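Local coordinates for protein class I phosphodiesterase PDEB1 (Leishmania major, PDB 2R8Q) that belongs to the class I cyclic nucleotide phosphodiesterase family and holds zinc, magnesium and 3-isobutyl-1-methylxanthine in its all-helical catalytic domain, at residues E25-I30 with F86-R91; G34-T39 with R49-E54; D57-V62 with H104-C109; N65-S70 with Q81-F86. All coordinates share one frame; numbering follows the deposited sequence.

Interaction 1: residues E25-I30 with F86-R91; sequences EAVMSI and FILQCR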
# COMPACT_ATOMS: atom_id res chain seq x y z
N GLU A 25 7.95 -28.90 -7.77
CA GLU A 25 7.95 -30.35 -7.76
C GLU A 25 7.20 -30.93 -6.57
O GLU A 25 6.50 -31.93 -6.69
CB GLU A 25 9.40 -30.86 -7.77
CG GLU A 25 10.07 -30.76 -9.13
CD GLU A 25 11.59 -30.74 -9.04
OE1 GLU A 25 12.15 -31.44 -8.16
OE2 GLU A 25 12.22 -30.03 -9.85
N ALA A 26 7.34 -30.28 -5.42
CA ALA A 26 6.67 -30.73 -4.20
C ALA A 26 5.15 -30.68 -4.35
O ALA A 26 4.43 -31.45 -3.71
CB ALA A 26 7.12 -29.89 -3.02
N VAL A 27 4.66 -29.77 -5.18
CA VAL A 27 3.22 -29.65 -5.39
C VAL A 27 2.75 -30.66 -6.43
O VAL A 27 1.75 -31.36 -6.23
CB VAL A 27 2.81 -28.23 -5.86
CG1 VAL A 27 1.31 -28.18 -6.13
CG2 VAL A 27 3.20 -27.21 -4.80
N MET A 28 3.47 -30.75 -7.54
CA MET A 28 3.09 -31.66 -8.61
C MET A 28 3.23 -33.14 -8.24
O MET A 28 2.65 -34.00 -8.91
CB MET A 28 3.91 -31.36 -9.87
CG MET A 28 3.68 -29.96 -10.43
SD MET A 28 1.93 -29.51 -10.55
CE MET A 28 1.44 -30.43 -12.02
N SER A 29 3.98 -33.44 -7.18
CA SER A 29 4.16 -34.82 -6.77
C SER A 29 2.97 -35.33 -5.96
O SER A 29 2.82 -36.53 -5.75
CB SER A 29 5.44 -34.97 -5.94
OG SER A 29 5.30 -34.37 -4.66
N ILE A 30 2.12 -34.41 -5.51
CA ILE A 30 0.94 -34.80 -4.73
C ILE A 30 -0.00 -35.66 -5.56
O ILE A 30 -0.45 -35.25 -6.63
CB ILE A 30 0.17 -33.56 -4.23
CG1 ILE A 30 1.03 -32.74 -3.26
CG2 ILE A 30 -1.14 -34.00 -3.56
CD1 ILE A 30 1.33 -33.45 -1.94
N PHE A 86 2.33 -18.53 -9.51
CA PHE A 86 1.39 -17.57 -8.92
C PHE A 86 0.79 -18.15 -7.64
O PHE A 86 0.76 -17.49 -6.60
CB PHE A 86 0.28 -17.24 -9.92
CG PHE A 86 -0.83 -16.40 -9.35
CD1 PHE A 86 -0.64 -15.04 -9.13
CD2 PHE A 86 -2.06 -16.97 -9.03
CE1 PHE A 86 -1.67 -14.26 -8.60
CE2 PHE A 86 -3.09 -16.20 -8.51
CZ PHE A 86 -2.89 -14.85 -8.29
N ILE A 87 0.32 -19.39 -7.71
CA ILE A 87 -0.27 -20.04 -6.54
C ILE A 87 0.74 -20.07 -5.39
O ILE A 87 0.40 -19.77 -4.25
CB ILE A 87 -0.72 -21.47 -6.89
CG1 ILE A 87 -1.86 -21.41 -7.91
CG2 ILE A 87 -1.15 -22.21 -5.63
CD1 ILE A 87 -2.22 -22.76 -8.51
N LEU A 88 1.99 -20.42 -5.70
CA LEU A 88 3.02 -20.50 -4.66
C LEU A 88 3.44 -19.13 -4.13
O LEU A 88 3.81 -19.01 -2.96
CB LEU A 88 4.23 -21.27 -5.18
CG LEU A 88 3.97 -22.75 -5.44
CD1 LEU A 88 5.19 -23.38 -6.09
CD2 LEU A 88 3.64 -23.45 -4.13
N GLN A 89 3.40 -18.11 -4.98
CA GLN A 89 3.76 -16.77 -4.53
C GLN A 89 2.66 -16.28 -3.59
O GLN A 89 2.93 -15.57 -2.62
CB GLN A 89 3.92 -15.81 -5.72
CG GLN A 89 5.19 -16.05 -6.54
CD GLN A 89 6.46 -15.60 -5.83
OE1 GLN A 89 6.44 -15.24 -4.65
NE2 GLN A 89 7.58 -15.62 -6.55
N CYS A 90 1.42 -16.66 -3.87
CA CYS A 90 0.31 -16.28 -3.00
C CYS A 90 0.47 -17.00 -1.66
O CYS A 90 0.38 -16.39 -0.59
CB CYS A 90 -1.04 -16.67 -3.63
SG CYS A 90 -1.62 -15.61 -4.99
N ARG A 91 0.71 -18.30 -1.72
CA ARG A 91 0.86 -19.11 -0.51
C ARG A 91 1.91 -18.53 0.44
O ARG A 91 1.72 -18.51 1.66
CB ARG A 91 1.23 -20.55 -0.89
CG ARG A 91 1.17 -21.52 0.28
CD ARG A 91 1.52 -22.93 -0.15
NE ARG A 91 2.93 -23.08 -0.49
CZ ARG A 91 3.50 -24.23 -0.84
NH1 ARG A 91 2.77 -25.33 -0.92
NH2 ARG A 91 4.80 -24.28 -1.11

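Interaction 2: residues G34-T39 with R49-E54; sequences GAYDFT and REKYSE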
# COMPACT_ATOMS: atom_id res chain seq x y z
N GLY A 34 -8.24 -40.48 -7.42
CA GLY A 34 -9.56 -40.10 -7.90
C GLY A 34 -10.46 -40.03 -6.69
O GLY A 34 -11.68 -40.18 -6.79
N ALA A 35 -9.85 -39.78 -5.54
CA ALA A 35 -10.56 -39.70 -4.27
C ALA A 35 -11.31 -38.40 -4.06
O ALA A 35 -12.13 -38.30 -3.15
CB ALA A 35 -9.59 -39.93 -3.12
N TYR A 36 -11.03 -37.39 -4.89
CA TYR A 36 -11.70 -36.10 -4.73
C TYR A 36 -12.21 -35.49 -6.02
O TYR A 36 -11.65 -35.71 -7.09
CB TYR A 36 -10.76 -35.09 -4.07
CG TYR A 36 -10.06 -35.58 -2.82
CD1 TYR A 36 -8.84 -36.24 -2.90
CD2 TYR A 36 -10.63 -35.38 -1.57
CE1 TYR A 36 -8.20 -36.70 -1.75
CE2 TYR A 36 -10.00 -35.84 -0.41
CZ TYR A 36 -8.79 -36.50 -0.51
OH TYR A 36 -8.17 -36.94 0.64
N ASP A 37 -13.28 -34.72 -5.90
CA ASP A 37 -13.86 -34.00 -7.03
C ASP A 37 -13.80 -32.54 -6.61
O ASP A 37 -14.66 -32.06 -5.87
CB ASP A 37 -15.32 -34.40 -7.26
CG ASP A 37 -15.95 -33.65 -8.41
OD1 ASP A 37 -15.27 -32.78 -9.01
OD2 ASP A 37 -17.13 -33.91 -8.72
N PHE A 38 -12.77 -31.84 -7.07
CA PHE A 38 -12.58 -30.44 -6.71
C PHE A 38 -13.67 -29.52 -7.25
O PHE A 38 -13.75 -28.35 -6.85
CB PHE A 38 -11.21 -29.97 -7.19
CG PHE A 38 -10.07 -30.78 -6.63
CD1 PHE A 38 -8.92 -31.01 -7.39
CD2 PHE A 38 -10.13 -31.32 -5.35
CE1 PHE A 38 -7.86 -31.76 -6.88
CE2 PHE A 38 -9.07 -32.07 -4.83
CZ PHE A 38 -7.94 -32.29 -5.60
N THR A 39 -14.52 -30.02 -8.14
CA THR A 39 -15.59 -29.20 -8.70
C THR A 39 -16.90 -29.36 -7.94
O THR A 39 -17.89 -28.70 -8.25
CB THR A 39 -15.88 -29.55 -10.19
OG1 THR A 39 -16.54 -30.83 -10.26
CG2 THR A 39 -14.60 -29.61 -10.99
N ARG A 49 -6.40 -31.82 4.15
CA ARG A 49 -5.44 -31.31 5.12
C ARG A 49 -5.03 -32.36 6.15
O ARG A 49 -3.85 -32.48 6.48
CB ARG A 49 -6.02 -30.09 5.85
CG ARG A 49 -6.16 -28.87 4.96
CD ARG A 49 -6.92 -27.77 5.67
NE ARG A 49 -6.22 -27.26 6.85
CZ ARG A 49 -6.69 -26.28 7.62
NH1 ARG A 49 -7.86 -25.71 7.33
NH2 ARG A 49 -6.00 -25.86 8.67
N GLU A 50 -6.00 -33.12 6.63
CA GLU A 50 -5.73 -34.14 7.63
C GLU A 50 -4.93 -35.33 7.11
O GLU A 50 -4.10 -35.88 7.82
CB GLU A 50 -7.05 -34.64 8.23
CG GLU A 50 -6.88 -35.69 9.31
CD GLU A 50 -8.21 -36.17 9.87
OE1 GLU A 50 -9.02 -36.72 9.10
OE2 GLU A 50 -8.43 -35.99 11.09
N LYS A 51 -5.17 -35.72 5.86
CA LYS A 51 -4.51 -36.89 5.29
C LYS A 51 -3.13 -36.74 4.67
O LYS A 51 -2.31 -37.66 4.77
CB LYS A 51 -5.46 -37.56 4.30
CG LYS A 51 -6.78 -37.98 4.95
CD LYS A 51 -7.71 -38.68 3.98
CE LYS A 51 -9.00 -39.08 4.68
NZ LYS A 51 -9.92 -39.84 3.78
N TYR A 52 -2.84 -35.60 4.05
CA TYR A 52 -1.53 -35.41 3.42
C TYR A 52 -0.45 -34.89 4.36
O TYR A 52 -0.66 -33.93 5.10
CB TYR A 52 -1.66 -34.51 2.19
CG TYR A 52 -2.37 -35.20 1.04
CD1 TYR A 52 -3.76 -35.27 0.99
CD2 TYR A 52 -1.64 -35.85 0.04
CE1 TYR A 52 -4.42 -35.97 -0.02
CE2 TYR A 52 -2.28 -36.56 -0.97
CZ TYR A 52 -3.67 -36.62 -1.00
OH TYR A 52 -4.30 -37.35 -1.98
N SER A 53 0.71 -35.53 4.32
CA SER A 53 1.85 -35.15 5.16
C SER A 53 2.35 -33.74 4.86
O SER A 53 3.01 -33.12 5.69
CB SER A 53 3.00 -36.14 4.98
OG SER A 53 3.50 -36.12 3.66
N GLU A 54 2.06 -33.25 3.65
CA GLU A 54 2.45 -31.91 3.23
C GLU A 54 1.15 -31.23 2.83
O GLU A 54 0.86 -31.04 1.65
CB GLU A 54 3.40 -31.98 2.02
CG GLU A 54 4.75 -32.63 2.30
CD GLU A 54 5.64 -31.80 3.21
OE1 GLU A 54 5.28 -30.64 3.50
OE2 GLU A 54 6.70 -32.32 3.63

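Interaction 3: residues D57-V62 with H104-C109; sequences DAAAGV and HVVDVC. With ZN (zinc ion), chain C.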
# COMPACT_ATOMS: atom_id res chain seq x y z
N ASP A 57 1.25 -28.21 0.44
CA ASP A 57 1.52 -28.59 -0.94
C ASP A 57 0.25 -29.18 -1.55
O ASP A 57 -0.09 -28.91 -2.70
CB ASP A 57 2.66 -29.63 -1.02
CG ASP A 57 4.02 -29.04 -0.71
OD1 ASP A 57 4.23 -27.83 -0.96
OD2 ASP A 57 4.90 -29.79 -0.24
N ALA A 58 -0.46 -29.99 -0.77
CA ALA A 58 -1.70 -30.60 -1.25
C ALA A 58 -2.73 -29.51 -1.56
O ALA A 58 -3.43 -29.58 -2.56
CB ALA A 58 -2.24 -31.58 -0.21
N ALA A 59 -2.83 -28.50 -0.69
CA ALA A 59 -3.78 -27.41 -0.90
C ALA A 59 -3.44 -26.64 -2.18
O ALA A 59 -4.33 -26.24 -2.93
CB ALA A 59 -3.77 -26.48 0.30
N ALA A 60 -2.16 -26.42 -2.41
CA ALA A 60 -1.72 -25.71 -3.61
C ALA A 60 -2.07 -26.57 -4.83
O ALA A 60 -2.43 -26.06 -5.89
CB ALA A 60 -0.22 -25.48 -3.56
N GLY A 61 -1.98 -27.89 -4.65
CA GLY A 61 -2.29 -28.81 -5.73
C GLY A 61 -3.77 -28.81 -6.07
O GLY A 61 -4.15 -29.00 -7.22
N VAL A 62 -4.61 -28.60 -5.06
CA VAL A 62 -6.05 -28.55 -5.27
C VAL A 62 -6.37 -27.40 -6.22
O VAL A 62 -7.06 -27.59 -7.22
CB VAL A 62 -6.80 -28.34 -3.93
CG1 VAL A 62 -8.28 -28.07 -4.19
CG2 VAL A 62 -6.64 -29.58 -3.05
N HIS A 104 -7.97 -20.87 3.73
CA HIS A 104 -9.18 -20.09 3.55
C HIS A 104 -9.33 -19.62 2.11
O HIS A 104 -10.42 -19.68 1.55
CB HIS A 104 -9.19 -18.86 4.47
CG HIS A 104 -10.20 -17.82 4.09
ND1 HIS A 104 -11.56 -18.04 4.14
CD2 HIS A 104 -10.05 -16.54 3.67
CE1 HIS A 104 -12.20 -16.94 3.78
NE2 HIS A 104 -11.31 -16.01 3.49
N VAL A 105 -8.24 -19.15 1.49
CA VAL A 105 -8.37 -18.68 0.12
C VAL A 105 -8.50 -19.82 -0.88
O VAL A 105 -9.14 -19.67 -1.92
CB VAL A 105 -7.22 -17.71 -0.29
CG1 VAL A 105 -7.21 -16.51 0.66
CG2 VAL A 105 -5.87 -18.41 -0.27
N VAL A 106 -7.92 -20.98 -0.55
CA VAL A 106 -8.06 -22.15 -1.41
C VAL A 106 -9.54 -22.51 -1.36
O VAL A 106 -10.16 -22.83 -2.38
CB VAL A 106 -7.20 -23.32 -0.89
CG1 VAL A 106 -7.60 -24.63 -1.58
CG2 VAL A 106 -5.72 -23.02 -1.13
N ASP A 107 -10.12 -22.46 -0.16
CA ASP A 107 -11.53 -22.76 0.01
C ASP A 107 -12.42 -21.78 -0.76
O ASP A 107 -13.36 -22.19 -1.43
CB ASP A 107 -11.90 -22.73 1.50
CG ASP A 107 -13.39 -22.89 1.74
OD1 ASP A 107 -13.98 -23.85 1.20
OD2 ASP A 107 -13.97 -22.05 2.47
N VAL A 108 -12.13 -20.48 -0.67
CA VAL A 108 -12.94 -19.50 -1.38
C VAL A 108 -12.85 -19.72 -2.89
O VAL A 108 -13.84 -19.63 -3.60
CB VAL A 108 -12.53 -18.05 -1.02
CG1 VAL A 108 -13.27 -17.05 -1.89
CG2 VAL A 108 -12.86 -17.79 0.45
N CYS A 109 -11.65 -20.04 -3.38
CA CYS A 109 -11.44 -20.29 -4.80
C CYS A 109 -12.28 -21.49 -5.25
O CYS A 109 -13.03 -21.40 -6.23
CB CYS A 109 -9.96 -20.54 -5.07
SG CYS A 109 -9.52 -20.83 -6.81
ZN ZN C . -11.61 -13.87 3.09
O HOH W 1 -12.16 -11.79 3.22
O HOH W 2 -12.41 -13.66 5.22

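Interaction 4: residues N65-S70 with Q81-F86; sequences NLLWNS and QTLLNF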
# COMPACT_ATOMS: atom_id res chain seq x y z
N ASN A 65 -4.84 -27.90 -9.86
CA ASN A 65 -5.61 -28.88 -10.62
C ASN A 65 -6.95 -28.28 -11.06
O ASN A 65 -7.33 -28.35 -12.23
CB ASN A 65 -5.87 -30.12 -9.76
CG ASN A 65 -6.51 -31.24 -10.55
OD1 ASN A 65 -5.82 -32.04 -11.19
ND2 ASN A 65 -7.84 -31.30 -10.53
N LEU A 66 -7.66 -27.69 -10.10
CA LEU A 66 -8.96 -27.10 -10.39
C LEU A 66 -8.89 -26.00 -11.45
O LEU A 66 -9.66 -26.01 -12.41
CB LEU A 66 -9.58 -26.53 -9.11
CG LEU A 66 -10.97 -25.91 -9.26
CD1 LEU A 66 -11.98 -26.98 -9.67
CD2 LEU A 66 -11.38 -25.27 -7.94
N LEU A 67 -7.96 -25.07 -11.28
CA LEU A 67 -7.83 -23.97 -12.23
C LEU A 67 -7.28 -24.38 -13.59
O LEU A 67 -7.83 -23.98 -14.62
CB LEU A 67 -6.99 -22.85 -11.63
CG LEU A 67 -7.60 -22.18 -10.39
CD1 LEU A 67 -6.76 -20.98 -10.01
CD2 LEU A 67 -9.04 -21.75 -10.68
N TRP A 68 -6.21 -25.17 -13.62
CA TRP A 68 -5.67 -25.56 -14.92
C TRP A 68 -6.65 -26.41 -15.72
O TRP A 68 -6.86 -26.19 -16.91
CB TRP A 68 -4.36 -26.32 -14.78
CG TRP A 68 -3.80 -26.67 -16.13
CD1 TRP A 68 -3.84 -27.88 -16.75
CD2 TRP A 68 -3.25 -25.75 -17.07
NE1 TRP A 68 -3.35 -27.77 -18.03
CE2 TRP A 68 -2.98 -26.47 -18.26
CE3 TRP A 68 -2.95 -24.38 -17.04
CZ2 TRP A 68 -2.43 -25.88 -19.39
CZ3 TRP A 68 -2.41 -23.78 -18.17
CH2 TRP A 68 -2.15 -24.53 -19.33
N ASN A 69 -7.26 -27.39 -15.05
CA ASN A 69 -8.20 -28.28 -15.72
C ASN A 69 -9.50 -27.60 -16.14
O ASN A 69 -10.31 -28.19 -16.86
CB ASN A 69 -8.49 -29.49 -14.83
CG ASN A 69 -7.32 -30.45 -14.76
OD1 ASN A 69 -7.22 -31.27 -13.85
ND2 ASN A 69 -6.42 -30.36 -15.74
N SER A 70 -9.71 -26.37 -15.69
CA SER A 70 -10.92 -25.63 -16.04
C SER A 70 -10.80 -25.15 -17.48
O SER A 70 -11.80 -24.87 -18.14
CB SER A 70 -11.10 -24.41 -15.14
OG SER A 70 -10.17 -23.39 -15.47
N GLN A 81 3.41 -23.27 -15.79
CA GLN A 81 4.35 -22.88 -14.75
C GLN A 81 4.03 -21.50 -14.18
O GLN A 81 4.29 -21.24 -13.01
CB GLN A 81 5.78 -22.91 -15.28
CG GLN A 81 6.84 -22.62 -14.22
CD GLN A 81 8.25 -22.91 -14.70
OE1 GLN A 81 8.56 -24.04 -15.07
NE2 GLN A 81 9.10 -21.89 -14.70
N THR A 82 3.46 -20.62 -14.99
CA THR A 82 3.11 -19.29 -14.51
C THR A 82 2.02 -19.43 -13.46
O THR A 82 2.08 -18.80 -12.40
CB THR A 82 2.60 -18.40 -15.64
OG1 THR A 82 3.58 -18.35 -16.69
CG2 THR A 82 2.35 -16.99 -15.13
N LEU A 83 1.01 -20.25 -13.75
CA LEU A 83 -0.09 -20.47 -12.81
C LEU A 83 0.42 -21.06 -11.50
O LEU A 83 0.04 -20.60 -10.42
CB LEU A 83 -1.13 -21.42 -13.42
CG LEU A 83 -2.28 -21.83 -12.50
CD1 LEU A 83 -3.07 -20.59 -12.07
CD2 LEU A 83 -3.19 -22.81 -13.22
N LEU A 84 1.28 -22.08 -11.58
CA LEU A 84 1.81 -22.70 -10.37
C LEU A 84 2.65 -21.70 -9.56
O LEU A 84 2.53 -21.63 -8.34
CB LEU A 84 2.62 -23.95 -10.71
CG LEU A 84 3.12 -24.79 -9.53
CD1 LEU A 84 1.96 -25.14 -8.59
CD2 LEU A 84 3.78 -26.07 -10.04
N ASN A 85 3.49 -20.93 -10.25
CA ASN A 85 4.31 -19.94 -9.55
C ASN A 85 3.40 -18.94 -8.83
O ASN A 85 3.68 -18.55 -7.70
CB ASN A 85 5.22 -19.18 -10.51
CG ASN A 85 6.42 -19.99 -10.95
OD1 ASN A 85 6.84 -20.94 -10.27
ND2 ASN A 85 7.00 -19.62 -12.09
N PHE A 86 2.33 -18.53 -9.51
CA PHE A 86 1.39 -17.57 -8.92
C PHE A 86 0.79 -18.15 -7.64
O PHE A 86 0.76 -17.49 -6.60
CB PHE A 86 0.28 -17.24 -9.92
CG PHE A 86 -0.83 -16.40 -9.35
CD1 PHE A 86 -0.64 -15.04 -9.13
CD2 PHE A 86 -2.06 -16.97 -9.03
CE1 PHE A 86 -1.67 -14.26 -8.60
CE2 PHE A 86 -3.09 -16.20 -8.51
CZ PHE A 86 -2.89 -14.85 -8.29

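Interaction 1: residues E25-I30 with F86-R91
Leu88, on helix 80-92, meets Val27 of helix 21-28 through a single pair of methyl groups, Leu88 CD2 and Val27 CG2, 3.8 Å apart. The two side chains run past each other in opposite directions, and the backbones stay well separated, with 9.2 Å between Val27 CA and Leu88 CA. On the valine, CG1 stands anti to the backbone N (chi1 177°), which leaves CG2 as the branch turned to helix 80-92. A beta-branched residue suits this place because it offers a methyl group close to its own backbone, while the longer leucine does the reaching. One turn further on, Arg91 brings its guanidinium over Leu88: CD2 lies 3.3 Å above the plane of the group, over its centre. The same guanidinium comes obliquely to Val27, with Arg91 NH1 4.3 Å from Val27 CG2. NH1 is spoken for by Asp57 of helix 55-68, with which it forms a salt bridge. The long arginine thus lays its flat cationic end over the leucine methyl, brushes the valine, and carries its charge on to a third helix. With its charge paired by Asp57, the guanidinium can probably lie against methyl groups at a lower desolvation cost.

Interaction 2: residues G34-T39 with R49-E54
Tyr36, in the loop between helix 21-28 and helix 45-51, brings its phenol end to Lys51 and Tyr52, where helix 45-51 runs out, so that the contact joins a loop to a helix C-terminus on the surface of this all-helical domain. Packing does the joining. The two tyrosines slide past each other in opposite directions, each hydroxyl lying beside the other's ring: Tyr36 OH is 3.9 Å from Tyr52 CE1, and Tyr52 OH is 4.0 Å from Tyr36 CE1. Each oxygen sits at the edge of the opposing ring, near its plane, and not over a face. Tyrosine suits both places: the rings pack by their edges, and the hydroxyl of Tyr52 can still bond to Asp31 O. Lys51 crosses the phenol obliquely and touches it with one methylene, CD, 3.8 Å from Tyr36 OH; the extended chain then carries NZ on to a salt bridge with Glu47.

Hydrogen bonds hold the flanking parts. The bond to the Asp31 carbonyl fixes the end of the Tyr52 ring. Further along the loop, away from the tyrosines, Asp37 forms an Asx turn, in which Thr39 N donates to Asp37 OD1 over 3.0 Å from above the carboxylate plane. The same oxygen takes a second bond, 2.6 Å long, from Thr39 OG1 on its syn side.

Interaction 3: residues D57-V62 with H104-C109
Val106 of helix 102-118 points its side chain at helix 55-68 and sets both methyl groups against Ala59. CG1 and CG2 each lie 3.9 Å from Ala59 O, so the fork of the valine straddles the backbone carbonyl, and CG2 also reaches Ala59 CB at 4.2 Å. Alanine suits the position because its small side chain allows a close approach: Ala59 CA and Val106 CA are 6.8 Å apart. One turn along helix 55-68, Val62 also points toward the partner, and its CG1 is 4.4 Å from Val106 CG1. With chi1 of Val106 at 166°, CG1 lies opposite the backbone N; this turns it toward helix 55-68, where it meets both Ala59 O and Val62 CG1.

His104 lies on the same helical segment as Val106 but turns its ring to the metal centre, well apart from helix 55-68. Its NE2 binds the zinc ion at 2.2 Å. Two water oxygens, 2.2 and 2.3 Å from the zinc ion, and His140, Asp141 and Asp254 complete the site. This set of histidines and aspartates is that of the HD clan to which the family belongs.

Helix 102-118 therefore works in two directions, with small apolar groups packed on one side and a metal ligand on the other. Contact made by methyl groups and one carbonyl carries no charge, and what it contributes is apolar packing between the zinc-bearing helix and helix 55-68.

Interaction 4: residues N65-S70 with Q81-F86
Leu83, on helix 80-92, reaches across to Leu67 and Trp68 of helix 55-68. From CB the chain runs to CG; a chi1 of 175° swings CG away from the backbone N and extends the leucine out of its own helix toward the neighbour. At CG it forks, and the CD2 branch makes the contacts. That methyl lies 3.9 Å from Trp68 N, 4.0 Å from Trp68 CB and 4.1 Å from Leu67 CB, so it rests where the backbone passes from one residue to the next. It also approaches the indole, 4.1 Å from Trp68 CE3, at the ring's edge and near its plane.

The two helices are separated in the chain by the short helix 72-75, and they pack as neighbours in the all-helical phosphodiesterase fold. Leucine suits position 83 because its length carries one methyl, CD2, to the junction of Leu67 and Trp68, and tryptophan suits 68 because its broad ring can border the apolar contact while remaining partly exposed.

Leu67 turns toward the same leucine, and its side chain goes on to touch Cys109 of helix 102-118 and Leu134 of helix 127-139. Leu67 O is held by two donors of Ser70: OG at 2.6 Å, tilted 21° from the carbonyl plane, and N at 3.2 Å.

From the N terminus, helix 21-28 opens interaction 1, whose long loop closes only when the chain reaches helix 80-92. Interaction 2 is nested inside it, closing a short loop at the end of helix 45-51, and Tyr52 there packs on both Ile30 and Ala58. Helix 55-68 then opens interaction 3 and, further along, interaction 4. Interaction 4 closes first, on helix 80-92, and is nested within both interaction 1 and interaction 3. Interactions 1 and 3 cross, since interaction 3 closes on helix 102-118 after interaction 1 has closed. Helix 55-68 thus lies among the N-terminal helices, helix 80-92 and the zinc-bearing helix.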